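PDB 4AKR: F-actin-capping protein subunit alpha from Dictyostelium discoideum, which binds the fast-growing barbed ends of actin filaments independently of calcium and blocks subunit exchange there, without severing the filaments. Local coordinates for residues 174-177 and 178-181; 221-224 and 225-228. All coordinates share one frame; numbering follows the deposited sequence.

Contact 1: 174-177 and 178-181; sequences TFKP and GSGN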
loop_
_atom_site.group_PDB
_atom_site.type_symbol
_atom_site.label_atom_id
_atom_site.label_comp_id
_atom_site.label_asym_id
_atom_site.label_seq_id
_atom_site.Cartn_x
_atom_site.Cartn_y
_atom_site.Cartn_z
ATOM N N THR A 174 25.694 7.859 -19.032
ATOM C CA THR A 174 26.313 7.589 -20.325
ATOM C C THR A 174 27.145 8.771 -20.815
ATOM O O THR A 174 26.754 9.933 -20.662
ATOM C CB THR A 174 25.244 7.243 -21.376
ATOM O OG1 THR A 174 24.472 6.121 -20.925
ATOM C CG2 THR A 174 25.899 6.873 -22.688
ATOM N N PHE A 175 28.295 8.478 -21.411
ATOM C CA PHE A 175 29.175 9.542 -21.885
ATOM C C PHE A 175 30.308 9.094 -22.802
ATOM O O PHE A 175 30.717 7.936 -22.799
ATOM C CB PHE A 175 29.778 10.263 -20.682
ATOM C CG PHE A 175 30.555 9.356 -19.760
ATOM C CD1 PHE A 175 29.899 8.605 -18.786
ATOM C CD2 PHE A 175 31.940 9.244 -19.872
ATOM C CE1 PHE A 175 30.613 7.752 -17.930
ATOM C CE2 PHE A 175 32.668 8.394 -19.020
ATOM C CZ PHE A 175 32.000 7.649 -18.049
ATOM N N LYS A 176 30.792 10.040 -23.598
ATOM C CA LYS A 176 31.917 9.811 -24.499
ATOM C C LYS A 176 33.104 10.174 -23.607
ATOM O O LYS A 176 33.152 11.267 -23.047
ATOM C CB LYS A 176 31.839 10.766 -25.695
ATOM C CG LYS A 176 32.960 10.619 -26.722
ATOM C CD LYS A 176 32.752 11.590 -27.890
ATOM C CE LYS A 176 33.731 11.347 -29.035
ATOM N NZ LYS A 176 33.402 12.205 -30.216
ATOM N N PRO A 177 34.061 9.253 -23.438
ATOM C CA PRO A 177 35.204 9.574 -22.581
ATOM C C PRO A 177 36.109 10.714 -23.034
ATOM O O PRO A 177 36.581 10.725 -24.164
ATOM C CB PRO A 177 35.945 8.238 -22.474
ATOM C CG PRO A 177 35.549 7.511 -23.723
ATOM C CD PRO A 177 34.094 7.842 -23.858
ATOM N N GLY A 178 36.329 11.674 -22.134
ATOM C CA GLY A 178 37.210 12.799 -22.414
ATOM C C GLY A 178 36.609 14.128 -22.834
ATOM O O GLY A 178 37.253 15.174 -22.702
ATOM N N SER A 179 35.385 14.101 -23.347
ATOM C CA SER A 179 34.722 15.318 -23.804
ATOM C C SER A 179 33.212 15.110 -23.851
ATOM O O SER A 179 32.721 13.992 -23.655
ATOM C CB SER A 179 35.214 15.680 -25.203
ATOM O OG SER A 179 34.925 14.622 -26.102
ATOM N N GLY A 180 32.486 16.186 -24.134
ATOM C CA GLY A 180 31.041 16.097 -24.199
ATOM C C GLY A 180 30.456 16.127 -22.804
ATOM O O GLY A 180 31.138 16.507 -21.850
ATOM N N ASN A 181 29.199 15.718 -22.680
ATOM C CA ASN A 181 28.519 15.718 -21.387
ATOM C C ASN A 181 28.154 14.313 -20.995
ATOM O O ASN A 181 28.141 13.406 -21.827
ATOM C CB ASN A 181 27.207 16.490 -21.455
ATOM C CG ASN A 181 27.397 17.960 -21.688
ATOM O OD1 ASN A 181 26.478 18.638 -22.149
ATOM N ND2 ASN A 181 28.577 18.475 -21.353
#

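Contact 2: 221-224 and 225-228; sequences AVNA and FKAI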
loop_
_atom_site.group_PDB
_atom_site.type_symbol
_atom_site.label_atom_id
_atom_site.label_comp_id
_atom_site.label_asym_id
_atom_site.label_seq_id
_atom_site.Cartn_x
_atom_site.Cartn_y
_atom_site.Cartn_z
ATOM N N ALA A 221 33.275 11.822 -12.664
ATOM C CA ALA A 221 32.586 11.158 -11.560
ATOM C C ALA A 221 32.075 12.161 -10.535
ATOM O O ALA A 221 30.910 12.120 -10.139
ATOM C CB ALA A 221 33.525 10.162 -10.883
ATOM N N VAL A 222 32.957 13.062 -10.115
ATOM C CA VAL A 222 32.619 14.071 -9.125
ATOM C C VAL A 222 31.470 14.958 -9.576
ATOM O O VAL A 222 30.539 15.224 -8.812
ATOM C CB VAL A 222 33.840 14.961 -8.801
ATOM C CG1 VAL A 222 33.416 16.158 -7.962
ATOM C CG2 VAL A 222 34.884 14.143 -8.048
ATOM N N ASN A 223 31.534 15.412 -10.821
ATOM C CA ASN A 223 30.494 16.283 -11.333
ATOM C C ASN A 223 29.205 15.549 -11.639
ATOM O O ASN A 223 28.144 16.154 -11.642
ATOM C CB ASN A 223 31.008 17.042 -12.555
ATOM C CG ASN A 223 32.202 17.918 -12.214
ATOM O OD1 ASN A 223 32.192 18.619 -11.205
ATOM N ND2 ASN A 223 33.234 17.880 -13.044
ATOM N N ALA A 224 29.283 14.245 -11.873
ATOM C CA ALA A 224 28.076 13.483 -12.159
ATOM C C ALA A 224 27.293 13.343 -10.857
ATOM O O ALA A 224 26.068 13.451 -10.840
ATOM C CB ALA A 224 28.430 12.109 -12.709
ATOM N N PHE A 225 28.018 13.113 -9.765
ATOM C CA PHE A 225 27.399 12.959 -8.458
ATOM C C PHE A 225 26.927 14.270 -7.864
ATOM O O PHE A 225 26.029 14.286 -7.026
ATOM C CB PHE A 225 28.347 12.226 -7.508
ATOM C CG PHE A 225 28.207 10.733 -7.582
ATOM C CD1 PHE A 225 27.258 10.076 -6.806
ATOM C CD2 PHE A 225 28.943 9.999 -8.507
ATOM C CE1 PHE A 225 27.036 8.715 -6.956
ATOM C CE2 PHE A 225 28.731 8.637 -8.667
ATOM C CZ PHE A 225 27.774 7.992 -7.893
ATOM N N LYS A 226 27.518 15.377 -8.299
ATOM C CA LYS A 226 27.068 16.669 -7.812
ATOM C C LYS A 226 25.667 16.852 -8.399
ATOM O O LYS A 226 24.740 17.275 -7.707
ATOM C CB LYS A 226 27.990 17.789 -8.299
ATOM C CG LYS A 226 29.174 18.057 -7.391
ATOM C CD LYS A 226 29.922 19.317 -7.788
ATOM C CE LYS A 226 31.036 19.599 -6.806
ATOM N NZ LYS A 226 31.874 20.742 -7.256
ATOM N N ALA A 227 25.523 16.508 -9.676
ATOM C CA ALA A 227 24.244 16.624 -10.367
ATOM C C ALA A 227 23.228 15.645 -9.787
ATOM O O ALA A 227 22.129 16.044 -9.394
ATOM C CB ALA A 227 24.434 16.362 -11.855
ATOM N N ILE A 228 23.600 14.363 -9.737
ATOM C CA ILE A 228 22.726 13.324 -9.191
ATOM C C ILE A 228 22.266 13.650 -7.764
ATOM O O ILE A 228 21.097 13.476 -7.434
ATOM C CB ILE A 228 23.438 11.944 -9.177
ATOM C CG1 ILE A 228 23.526 11.385 -10.594
ATOM C CG2 ILE A 228 22.699 10.964 -8.276
ATOM C CD1 ILE A 228 24.314 10.087 -10.680
#

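Contact 1: 174-177 and 178-181
Lys176 and Ser179 bring their carbonyl oxygens together across a tight turn, Lys176 O 2.8 Å from Ser179 O. Two acceptors this close would be expected to repel; Ser214 OG, hydrogen-bonded to Lys176 O and weakly to Ser179 O, probably offsets this. The reversal is a type II beta turn from Lys176 to Ser179, with Pro177 and Gly178 at its two central positions. Gly178 takes a positive phi of 99°, a conformation that glycine adopts readily, as is common at the third position of a type II turn. Pro177, just before it, has the phi of -64° that its ring imposes and that suits the second position. With CG trans to its backbone N (chi1 -180°) and the rest of the chain extended, Lys176 runs outward from the turn; on the way its CD passes 4.1 Å from Ser179 OG, a loose contact on the outer side of the turn. Further in, Phe175 CB comes within 3.7 Å of Asn181 O, while the Phe175 ring leads away to an edge-to-face stack with Tyr114. Backbone bonds between Thr174 and Thr183 pair the strands next to the loop. This is a beta hairpin, whose turn connects adjacent antiparallel strands 163-175 and 181-194 of the subunit's antiparallel sheet.

Contact 2: 221-224 and 225-228
The Phe225 ring meets Ala221 at its edge: Ala221 O lies in the ring plane, 3.3 Å from Phe225 CD2, so the carbonyl faces the rim and not the pi face. Ala224 C approaches the ring obliquely. A chi1 of -88° turns the CD2 edge toward Ala221 O while the ring projects outward, and the side chain extends to Glu121 and Ala122 of helix 112-129. Ala221 O also accepts the backbone N-H of Phe225, which is tilted moderately from the carbonyl plane, so the oxygen that accepts the main-chain N-H also lies beside the ring edge. The Asn223 side chain, which ends in the other flat group, lies beside that of Lys226 and points the same way; Asn223 OD1 is 4.2 Å from Lys226 CD. The extended Lys226 chain also skirts Val222, its CG 3.5 Å from Val222 O and its CE 4.3 Å from Val222 CG1, on the solvent-facing side of the helix. Along the backbone, the bond from Ile228 N to Ala224 O is short (2.9 Å) and nearly straight at 173°. Ala227 N reaches Asn223 O from above the carbonyl plane at 3.3 Å, and the bond from Lys226 N to Val222 O is weak. Ile228 leans over its own acceptor, with CG1 3.3 Å from Ala224 O, and its side chain packs on Trp171 and Cys173. Ala224 and Ala227 rest on Ser212 and Thr210, small methyls consistent with a close approach of helix to sheet. These i to i+3 and i to i+4 contacts are those of a regular alpha-helix, here an amphipathic part of the long helix 217-248 that packs against both the antiparallel sheet and helix 112-129.

Contact 1 lies at the surface and contact 2 is partly buried, their centres about 13 Å apart and their nearest atoms about 7 Å, so they do not touch. They are nonetheless linked through common neighbours: strand 163-175, whose end forms part of contact 1, is also touched by Ile228 of contact 2, and helix 112-129 meets both Phe175 and Phe225. Their chemistry follows their place. The turn 176-179 combines proline, glycine and an outside serine hydroxyl, whereas residues 221-228 are held by their own repeating backbone bonds and turn small or apolar side chains inward.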